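Local coordinates for protein sugar phosphate isomerase/epimerase (Parabacteroides distasonis, PDB 3OBE) that probably acts as an isomerase on a sugar or sugar phosphate, using the xylose isomerase-like TIM barrel of its family, at residues I92-L97 against G273-L278; K111-W116 against F152-E157; G197-E202 against G225-V230. One frame throughout, in Å; residues are numbered along the deposited sequence.

Contact 1. Residues I92-L97 against G273-L278; sequences ISSSHL and GYYVEL. With EOH (ethanol), chain D; EOH (ethanol), chain H.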
loop_
_atom_site.group_PDB
_atom_site.type_symbol
_atom_site.label_atom_id
_atom_site.label_comp_id
_atom_site.label_asym_id
_atom_site.label_seq_id
_atom_site.Cartn_x
_atom_site.Cartn_y
_atom_site.Cartn_z
ATOM N N ILE A 92 12.268 -4.551 -3.425
ATOM C CA ILE A 92 10.994 -3.966 -3.905
ATOM C C ILE A 92 9.937 -5.077 -3.892
ATOM O O ILE A 92 9.969 -5.967 -4.764
ATOM C CB ILE A 92 11.101 -3.355 -5.333
ATOM C CG1 ILE A 92 12.248 -2.360 -5.418
ATOM C CG2 ILE A 92 9.758 -2.709 -5.698
ATOM C CD1 ILE A 92 12.616 -1.912 -6.873
ATOM N N SER A 93 9.039 -5.019 -2.923
ATOM C CA SER A 93 8.026 -6.033 -2.725
ATOM C C SER A 93 6.629 -5.637 -3.092
ATOM O O SER A 93 5.783 -6.531 -3.287
ATOM C CB SER A 93 8.105 -6.613 -1.340
ATOM O OG SER A 93 8.113 -5.662 -0.288
ATOM N N SER A 94 6.380 -4.330 -3.263
ATOM C CA SER A 94 5.118 -3.847 -3.701
ATOM C C SER A 94 5.256 -2.604 -4.579
ATOM O O SER A 94 6.333 -2.024 -4.663
ATOM C CB SER A 94 4.226 -3.597 -2.475
ATOM O OG SER A 94 2.903 -3.269 -2.821
ATOM N N SER A 95 4.158 -2.196 -5.181
ATOM C CA SER A 95 4.129 -1.082 -6.086
ATOM C C SER A 95 2.719 -0.539 -6.141
ATOM O O SER A 95 1.771 -1.296 -6.230
ATOM C CB SER A 95 4.580 -1.558 -7.467
ATOM O OG SER A 95 4.403 -0.533 -8.430
ATOM N N HIS A 96 2.608 0.771 -6.025
ATOM C CA HIS A 96 1.333 1.474 -6.202
ATOM C C HIS A 96 1.192 1.961 -7.649
ATOM O O HIS A 96 2.092 2.689 -8.174
ATOM C CB HIS A 96 1.304 2.706 -5.303
ATOM C CG HIS A 96 0.784 2.444 -3.927
ATOM N ND1 HIS A 96 0.324 3.452 -3.124
ATOM C CD2 HIS A 96 0.584 1.288 -3.241
ATOM C CE1 HIS A 96 -0.064 2.947 -1.971
ATOM N NE2 HIS A 96 0.024 1.636 -2.031
ATOM N N LEU A 97 0.075 1.613 -8.302
ATOM C CA LEU A 97 -0.192 2.055 -9.656
ATOM C C LEU A 97 -1.676 2.143 -9.892
ATOM O O LEU A 97 -2.476 1.356 -9.362
ATOM C CB LEU A 97 0.466 1.130 -10.702
ATOM C CG LEU A 97 -0.020 -0.321 -10.812
ATOM C CD1 LEU A 97 0.657 -0.997 -12.039
ATOM C CD2 LEU A 97 0.259 -1.141 -9.572
ATOM N N GLY A 273 2.631 -8.300 5.519
ATOM C CA GLY A 273 3.584 -7.239 5.766
ATOM C C GLY A 273 2.924 -5.892 5.779
ATOM O O GLY A 273 1.675 -5.755 5.699
ATOM N N TYR A 274 3.766 -4.884 5.960
ATOM C CA TYR A 274 3.305 -3.523 6.008
ATOM C C TYR A 274 4.302 -2.515 5.449
ATOM O O TYR A 274 5.522 -2.751 5.428
ATOM C CB TYR A 274 2.951 -3.124 7.443
ATOM C CG TYR A 274 4.151 -3.014 8.370
ATOM C CD1 TYR A 274 4.856 -1.834 8.508
ATOM C CD2 TYR A 274 4.562 -4.116 9.125
ATOM C CE1 TYR A 274 5.944 -1.745 9.363
ATOM C CE2 TYR A 274 5.681 -4.039 9.939
ATOM C CZ TYR A 274 6.337 -2.860 10.071
ATOM O OH TYR A 274 7.407 -2.826 10.947
ATOM N N TYR A 275 3.774 -1.392 5.009
ATOM C CA TYR A 275 4.592 -0.300 4.533
ATOM C C TYR A 275 4.243 0.965 5.275
ATOM O O TYR A 275 3.062 1.349 5.384
ATOM C CB TYR A 275 4.410 -0.096 3.021
ATOM C CG TYR A 275 4.743 -1.349 2.278
ATOM C CD1 TYR A 275 6.040 -1.636 1.885
ATOM C CD2 TYR A 275 3.741 -2.280 1.964
ATOM C CE1 TYR A 275 6.344 -2.844 1.211
ATOM C CE2 TYR A 275 4.034 -3.472 1.346
ATOM C CZ TYR A 275 5.331 -3.741 0.945
ATOM O OH TYR A 275 5.605 -4.948 0.324
ATOM N N VAL A 276 5.298 1.610 5.785
ATOM C CA VAL A 276 5.210 2.933 6.361
ATOM C C VAL A 276 5.017 4.004 5.285
ATOM O O VAL A 276 5.659 3.959 4.220
ATOM C CB VAL A 276 6.511 3.235 7.169
ATOM C CG1 VAL A 276 6.559 4.657 7.652
ATOM C CG2 VAL A 276 6.651 2.248 8.353
ATOM N N GLU A 277 4.190 4.990 5.589
ATOM C CA GLU A 277 4.098 6.186 4.762
ATOM C C GLU A 277 4.017 7.419 5.632
ATOM O O GLU A 277 3.358 7.410 6.674
ATOM C CB GLU A 277 2.914 6.139 3.811
ATOM C CG GLU A 277 2.916 7.351 2.829
ATOM C CD GLU A 277 2.131 7.155 1.543
ATOM O OE1 GLU A 277 1.573 6.068 1.326
ATOM O OE2 GLU A 277 2.119 8.130 0.752
ATOM N N LEU A 278 4.663 8.484 5.186
ATOM C CA LEU A 278 4.556 9.809 5.775
ATOM C C LEU A 278 4.206 10.827 4.699
ATOM O O LEU A 278 4.713 10.760 3.588
ATOM C CB LEU A 278 5.840 10.287 6.423
ATOM C CG LEU A 278 6.257 9.762 7.793
ATOM C CD1 LEU A 278 6.531 8.286 7.815
ATOM C CD2 LEU A 278 7.446 10.580 8.378
HETATM C C1 EOH D . 7.439 -5.747 4.967
HETATM C C2 EOH D . 6.725 -5.632 3.627
HETATM O O EOH D . 6.636 -5.725 6.143
HETATM C C1 EOH H . 1.830 6.439 -4.248
HETATM C C2 EOH H . 1.760 7.596 -5.255
HETATM O O EOH H . 0.575 5.756 -4.117
#
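The phenol of Y275 is swung out from its strand by a chi1 of -58°, with CG anti to the carbonyl carbon, and S93 turns OG between its own backbone N and carbonyl carbon (chi1 52°), so that the two hydroxyls meet. They do so across the interior of a TIM barrel. Strands 91-95 and 273-276 are not neighbours in its parallel sheet, strands 52-55 and 24-26 lying between them, and the facing backbones stay far apart: the CA atoms of S94 and Y275 are 9.0 Å from each other. Side chains alone therefore bridge the gap. Y275 OH donates to S93 OG over 2.7 Å, and the serine oxygen lies at the ring edge, in the plane of the phenol. S93 OG is also hydrogen-bonded to D52 on strand 52-55, which makes the aspartate a second-shell partner of the tyrosine. Beside this bond S94 packs through carbon: its CB approaches Y275 CZ obliquely at 3.6 Å, while its OG turns aside to E54. A phenylalanine in place of Y275 lacks the hydroxyl and would probably leave S93 OG without its partner from the facing strand. Two ethanols, probably from the crystallisation liquor, are bound nearby. One rests its C2 3.6 Å from Y275 CZ, and its O accepts a nearly straight hydrogen bond from Y274 N at 3.0 Å. Farther along, H96 has its NE2 hydrogen-bonded to E216 and its ring against H244, at the C-terminal ends of the strands, where TIM-barrel enzymes have their active site, which is consistent with a substrate pocket here. Its ND1 points at the second ethanol's O, modelled a doubtfully short 2.5 Å away at the ring edge.

Contact 2. Residues K111-W116 against F152-E157; sequences KFDEFW and FNRAGE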
loop_
_atom_site.group_PDB
_atom_site.type_symbol
_atom_site.label_atom_id
_atom_site.label_comp_id
_atom_site.label_asym_id
_atom_site.label_seq_id
_atom_site.Cartn_x
_atom_site.Cartn_y
_atom_site.Cartn_z
ATOM N N LYS A 111 -10.099 -2.876 -21.761
ATOM C CA LYS A 111 -9.022 -1.880 -21.684
ATOM C C LYS A 111 -8.265 -1.945 -20.336
ATOM O O LYS A 111 -7.035 -1.802 -20.276
ATOM C CB LYS A 111 -9.556 -0.465 -21.926
ATOM C CG LYS A 111 -10.112 -0.216 -23.329
ATOM C CD LYS A 111 -10.615 1.246 -23.461
ATOM C CE LYS A 111 -11.631 1.460 -24.586
ATOM N NZ LYS A 111 -12.507 2.688 -24.336
ATOM N N PHE A 112 -9.005 -2.115 -19.239
ATOM C CA PHE A 112 -8.376 -2.252 -17.948
ATOM C C PHE A 112 -7.546 -3.526 -17.911
ATOM O O PHE A 112 -6.444 -3.550 -17.327
ATOM C CB PHE A 112 -9.395 -2.248 -16.792
ATOM C CG PHE A 112 -9.951 -0.882 -16.495
ATOM C CD1 PHE A 112 -9.189 0.045 -15.829
ATOM C CD2 PHE A 112 -11.249 -0.535 -16.896
ATOM C CE1 PHE A 112 -9.685 1.333 -15.563
ATOM C CE2 PHE A 112 -11.758 0.745 -16.629
ATOM C CZ PHE A 112 -10.978 1.669 -15.953
ATOM N N ASP A 113 -8.065 -4.597 -18.533
ATOM C CA ASP A 113 -7.285 -5.826 -18.609
ATOM C C ASP A 113 -5.953 -5.546 -19.294
ATOM O O ASP A 113 -4.913 -6.072 -18.872
ATOM C CB ASP A 113 -7.986 -6.914 -19.414
ATOM C CG ASP A 113 -9.238 -7.469 -18.755
ATOM O OD1 ASP A 113 -9.545 -7.155 -17.596
ATOM O OD2 ASP A 113 -9.908 -8.313 -19.444
ATOM N N GLU A 114 -5.962 -4.766 -20.383
ATOM C CA GLU A 114 -4.689 -4.498 -21.115
ATOM C C GLU A 114 -3.689 -3.768 -20.243
ATOM O O GLU A 114 -2.507 -4.127 -20.226
ATOM C CB GLU A 114 -4.920 -3.733 -22.431
ATOM C CG GLU A 114 -5.638 -4.560 -23.471
ATOM C CD GLU A 114 -4.955 -5.921 -23.757
ATOM O OE1 GLU A 114 -3.704 -5.938 -23.909
ATOM O OE2 GLU A 114 -5.661 -6.968 -23.787
ATOM N N PHE A 115 -4.171 -2.796 -19.471
ATOM C CA PHE A 115 -3.332 -2.081 -18.525
ATOM C C PHE A 115 -2.701 -3.070 -17.563
ATOM O O PHE A 115 -1.481 -3.049 -17.328
ATOM C CB PHE A 115 -4.137 -1.055 -17.713
ATOM C CG PHE A 115 -3.351 -0.436 -16.595
ATOM C CD1 PHE A 115 -2.563 0.683 -16.823
ATOM C CD2 PHE A 115 -3.359 -0.998 -15.309
ATOM C CE1 PHE A 115 -1.791 1.236 -15.802
ATOM C CE2 PHE A 115 -2.611 -0.462 -14.285
ATOM C CZ PHE A 115 -1.796 0.655 -14.524
ATOM N N TRP A 116 -3.544 -3.895 -16.949
ATOM C CA TRP A 116 -3.045 -4.790 -15.887
ATOM C C TRP A 116 -2.138 -5.891 -16.428
ATOM O O TRP A 116 -1.207 -6.304 -15.747
ATOM C CB TRP A 116 -4.199 -5.332 -15.046
ATOM C CG TRP A 116 -4.786 -4.274 -14.156
ATOM C CD1 TRP A 116 -6.007 -3.692 -14.254
ATOM C CD2 TRP A 116 -4.126 -3.608 -13.068
ATOM N NE1 TRP A 116 -6.169 -2.721 -13.308
ATOM C CE2 TRP A 116 -5.030 -2.646 -12.555
ATOM C CE3 TRP A 116 -2.878 -3.736 -12.461
ATOM C CZ2 TRP A 116 -4.712 -1.840 -11.465
ATOM C CZ3 TRP A 116 -2.553 -2.924 -11.430
ATOM C CH2 TRP A 116 -3.467 -1.953 -10.937
ATOM N N PHE A 152 -11.588 -4.872 -10.632
ATOM C CA PHE A 152 -10.560 -5.308 -9.648
ATOM C C PHE A 152 -10.345 -6.819 -9.658
ATOM O O PHE A 152 -9.219 -7.258 -9.659
ATOM C CB PHE A 152 -10.920 -4.833 -8.245
ATOM C CG PHE A 152 -10.803 -3.332 -8.017
ATOM C CD1 PHE A 152 -10.272 -2.463 -8.948
ATOM C CD2 PHE A 152 -11.215 -2.830 -6.809
ATOM C CE1 PHE A 152 -10.137 -1.115 -8.642
ATOM C CE2 PHE A 152 -11.069 -1.519 -6.487
ATOM C CZ PHE A 152 -10.546 -0.656 -7.415
ATOM N N ASN A 153 -11.434 -7.607 -9.682
ATOM C CA ASN A 153 -11.351 -9.057 -9.842
ATOM C C ASN A 153 -10.547 -9.460 -11.076
ATOM O O ASN A 153 -9.644 -10.278 -10.986
ATOM C CB ASN A 153 -12.720 -9.686 -9.876
ATOM C CG ASN A 153 -13.314 -9.896 -8.509
ATOM O OD1 ASN A 153 -12.629 -9.953 -7.507
ATOM N ND2 ASN A 153 -14.642 -10.045 -8.477
ATOM N N ARG A 154 -10.845 -8.835 -12.204
ATOM C CA ARG A 154 -10.160 -9.140 -13.437
ATOM C C ARG A 154 -8.703 -8.787 -13.340
ATOM O O ARG A 154 -7.878 -9.499 -13.830
ATOM C CB ARG A 154 -10.828 -8.431 -14.633
ATOM C CG ARG A 154 -12.212 -9.022 -14.983
ATOM C CD ARG A 154 -12.994 -8.044 -15.854
ATOM N NE ARG A 154 -12.511 -8.025 -17.226
ATOM C CZ ARG A 154 -13.201 -8.422 -18.297
ATOM N NH1 ARG A 154 -14.430 -8.897 -18.193
ATOM N NH2 ARG A 154 -12.649 -8.312 -19.496
ATOM N N ALA A 155 -8.390 -7.668 -12.707
ATOM C CA ALA A 155 -6.987 -7.289 -12.496
ATOM C C ALA A 155 -6.257 -8.334 -11.666
ATOM O O ALA A 155 -5.117 -8.730 -11.983
ATOM C CB ALA A 155 -6.914 -5.944 -11.819
ATOM N N GLY A 156 -6.898 -8.778 -10.590
ATOM C CA GLY A 156 -6.274 -9.749 -9.701
ATOM C C GLY A 156 -6.067 -11.104 -10.331
ATOM O O GLY A 156 -5.096 -11.793 -10.033
ATOM N N GLU A 157 -6.976 -11.510 -11.198
ATOM C CA GLU A 157 -6.793 -12.782 -11.874
ATOM C C GLU A 157 -5.553 -12.687 -12.747
ATOM O O GLU A 157 -4.732 -13.595 -12.802
ATOM C CB GLU A 157 -8.009 -13.176 -12.724
ATOM C CG GLU A 157 -7.789 -14.509 -13.462
ATOM C CD GLU A 157 -9.064 -15.132 -14.023
ATOM O OE1 GLU A 157 -10.144 -14.504 -13.887
ATOM O OE2 GLU A 157 -8.967 -16.240 -14.607
#
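The indole of W116 is covered on both faces: A155 CB sits over one, 3.5 Å from the centroid of the five-membered ring, and F115 CD2 lies over the centre of the opposite face. The methyl is just 12° off the ring normal, a CH-pi contact made straight down onto the pyrrole part, with W116 CD1 its nearest atom at 3.4 Å. W116 CG, in turn, lies at the edge of the F115 ring, in its plane, while W166 meets the indole edge-to-face. Helices 109-126 and 142-160 belong to the outer helical layer of the TIM barrel, and they pack here closely enough to bring the CA atoms of W116 and A155 within 5.8 Å, an approach for which the small side chain of A155 is probably needed. Where the interface comes nearer the surface, D113 and R154 form a bidentate salt bridge. Their carboxylate and guanidinium planes are 21° apart, and R154 takes the acid side-on with NE and NH2, one nitrogen to each oxygen. NE gives an almost straight bond to D113 OD1 (3.1 Å), on its syn side and in the guanidinium plane. The shorter bond, R154 NH2 to D113 OD2 at 2.7 Å, is the less regular one, reaching its oxygen from above the carboxylate plane. A bend at chi3 of R154 turns the guanidinium back toward the acid, and D113 OD1 also lies 3.5 Å from R154 CB.

Contact 3. Residues G197-E202 against G225-V230; sequences GTYIEE and GQQDPV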
loop_
_atom_site.group_PDB
_atom_site.type_symbol
_atom_site.label_atom_id
_atom_site.label_comp_id
_atom_site.label_asym_id
_atom_site.label_seq_id
_atom_site.Cartn_x
_atom_site.Cartn_y
_atom_site.Cartn_z
ATOM N N GLY A 197 -27.341 3.273 3.646
ATOM C CA GLY A 197 -26.347 2.940 2.649
ATOM C C GLY A 197 -25.255 2.070 3.238
ATOM O O GLY A 197 -25.266 1.699 4.420
ATOM N N THR A 198 -24.305 1.743 2.385
ATOM C CA THR A 198 -23.261 0.799 2.724
ATOM C C THR A 198 -21.920 1.434 2.507
ATOM O O THR A 198 -21.694 2.061 1.480
ATOM C CB THR A 198 -23.366 -0.463 1.823
ATOM O OG1 THR A 198 -24.724 -0.939 1.804
ATOM C CG2 THR A 198 -22.469 -1.584 2.305
ATOM N N TYR A 199 -20.974 1.189 3.414
ATOM C CA TYR A 199 -19.634 1.689 3.216
ATOM C C TYR A 199 -19.071 1.219 1.889
ATOM O O TYR A 199 -19.200 0.045 1.514
ATOM C CB TYR A 199 -18.703 1.208 4.309
ATOM C CG TYR A 199 -18.977 1.751 5.666
ATOM C CD1 TYR A 199 -18.851 3.115 5.932
ATOM C CD2 TYR A 199 -19.250 0.872 6.720
ATOM C CE1 TYR A 199 -19.063 3.593 7.200
ATOM C CE2 TYR A 199 -19.418 1.347 8.000
ATOM C CZ TYR A 199 -19.329 2.693 8.217
ATOM O OH TYR A 199 -19.554 3.167 9.480
ATOM N N ILE A 200 -18.421 2.128 1.181
ATOM C CA ILE A 200 -17.740 1.756 -0.055
ATOM C C ILE A 200 -16.747 0.600 0.151
ATOM O O ILE A 200 -16.697 -0.363 -0.632
ATOM C CB ILE A 200 -17.103 2.978 -0.741
ATOM C CG1 ILE A 200 -18.210 3.943 -1.234
ATOM C CG2 ILE A 200 -16.238 2.520 -1.949
ATOM C CD1 ILE A 200 -17.660 5.343 -1.638
ATOM N N GLU A 201 -15.915 0.697 1.177
ATOM C CA GLU A 201 -14.944 -0.347 1.467
ATOM C C GLU A 201 -15.640 -1.710 1.606
ATOM O O GLU A 201 -15.150 -2.725 1.100
ATOM C CB GLU A 201 -14.146 -0.010 2.740
ATOM C CG GLU A 201 -12.957 -0.910 3.019
ATOM C CD GLU A 201 -11.707 -0.696 2.195
ATOM O OE1 GLU A 201 -11.698 0.163 1.279
ATOM O OE2 GLU A 201 -10.697 -1.429 2.478
ATOM N N GLU A 202 -16.764 -1.734 2.333
ATOM C CA GLU A 202 -17.540 -2.947 2.510
ATOM C C GLU A 202 -18.027 -3.524 1.201
ATOM O O GLU A 202 -17.994 -4.735 0.980
ATOM C CB GLU A 202 -18.703 -2.717 3.515
ATOM C CG GLU A 202 -19.630 -3.873 3.671
ATOM C CD GLU A 202 -20.652 -3.684 4.772
ATOM O OE1 GLU A 202 -20.496 -2.777 5.574
ATOM O OE2 GLU A 202 -21.616 -4.439 4.806
ATOM N N GLY A 225 -11.385 8.572 8.755
ATOM C CA GLY A 225 -12.758 8.336 8.316
ATOM C C GLY A 225 -13.676 7.864 9.429
ATOM O O GLY A 225 -14.747 7.318 9.142
ATOM N N GLN A 226 -13.234 8.055 10.674
ATOM C CA GLN A 226 -13.996 7.748 11.888
ATOM C C GLN A 226 -14.186 6.252 12.154
ATOM O O GLN A 226 -15.115 5.856 12.859
ATOM C CB GLN A 226 -15.342 8.465 11.900
ATOM C CG GLN A 226 -15.266 9.981 11.691
ATOM C CD GLN A 226 -16.614 10.670 11.844
ATOM O OE1 GLN A 226 -17.626 10.230 11.271
ATOM N NE2 GLN A 226 -16.634 11.780 12.577
ATOM N N GLN A 227 -13.316 5.447 11.593
ATOM C CA GLN A 227 -13.395 3.992 11.724
ATOM C C GLN A 227 -12.330 3.453 12.681
ATOM O O GLN A 227 -11.218 3.984 12.767
ATOM C CB GLN A 227 -13.189 3.333 10.372
ATOM C CG GLN A 227 -14.189 3.758 9.305
ATOM C CD GLN A 227 -15.600 3.459 9.701
ATOM O OE1 GLN A 227 -15.920 2.326 10.104
ATOM N NE2 GLN A 227 -16.470 4.463 9.642
ATOM N N ASP A 228 -12.664 2.356 13.347
ATOM C CA ASP A 228 -11.686 1.573 14.106
ATOM C C ASP A 228 -11.051 0.545 13.135
ATOM O O ASP A 228 -11.715 -0.432 12.719
ATOM C CB ASP A 228 -12.396 0.883 15.255
ATOM C CG ASP A 228 -11.472 0.037 16.099
ATOM O OD1 ASP A 228 -10.278 0.100 15.823
ATOM O OD2 ASP A 228 -11.967 -0.662 17.037
ATOM N N PRO A 229 -9.768 0.729 12.794
ATOM C CA PRO A 229 -9.179 -0.234 11.867
ATOM C C PRO A 229 -9.121 -1.666 12.413
ATOM O O PRO A 229 -9.213 -2.637 11.628
ATOM C CB PRO A 229 -7.779 0.333 11.608
ATOM C CG PRO A 229 -7.531 1.294 12.696
ATOM C CD PRO A 229 -8.820 1.798 13.156
ATOM N N VAL A 230 -9.060 -1.811 13.726
ATOM C CA VAL A 230 -9.040 -3.139 14.335
ATOM C C VAL A 230 -10.367 -3.858 14.066
ATOM O O VAL A 230 -10.393 -5.064 13.814
ATOM C CB VAL A 230 -8.672 -3.084 15.817
ATOM C CG1 VAL A 230 -8.912 -4.427 16.468
ATOM C CG2 VAL A 230 -7.200 -2.635 15.935
#
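Hydrogen bonding between Y199 and Q227 is weak: Q227 NE2 donates to Y199 OH over 3.3 Å, and the angle of 146° at the hydrogen is well short of straight. The same NE2 makes a second weak bond, 3.4 Å long, to the carbonyl O of G225 in its own segment. The firmer hold on this amide comes from outside, where W232 NE1 is hydrogen-bonded to Q227 OE1; together these partners limit how the amide can turn.

Van der Waals contact accompanies the polar one. Q227, bent at chi2, and Y199 reach for each other from opposite directions, and ring and amide planes stand 69° apart, so the groups do not stack. NE2 comes obliquely to the phenol, 3.7 Å from Y199 CZ. The Y199 ring also takes part in a cation-pi contact with R177 and meets the indole of W232, which therefore touches both members of the pair.

The contact lies at the periphery of the TIM barrel, joining the start of helix 200-207 to the connection between helices 219-224 and 229-235.

Helix ends make up the remaining interactions. Y199 occupies the N-cap position of helix 200-207. A Schellman motif closes helix 219-224, with Q226 at C-prime and a positive phi of 70°. Two residues on, D228 caps helix 229-235, its OD1 accepting from V230 N at 3.1 Å from above the carboxylate plane.

In the fold
All three contacts belong to one TIM barrel, one in its interior and two nearer its outside. Contact 1, its centre about 5 Å from that of the chain, joins strands 91-95 and 273-276 through side chains across the barrel; contacts 2 and 3 both lie between those strands in the chain, contact 2 closing before contact 3 opens. Their centres are about 20 and 22 Å from that of contact 1 and 25 Å from each other. Contacts 1 and 2 touch, L97 CG packing on W116 CZ3 at 3.7 Å, so the interior is linked to the helical layer. Contact 3 touches neither; it joins the start of helix 200-207 to the turn between helices 219-224 and 229-235.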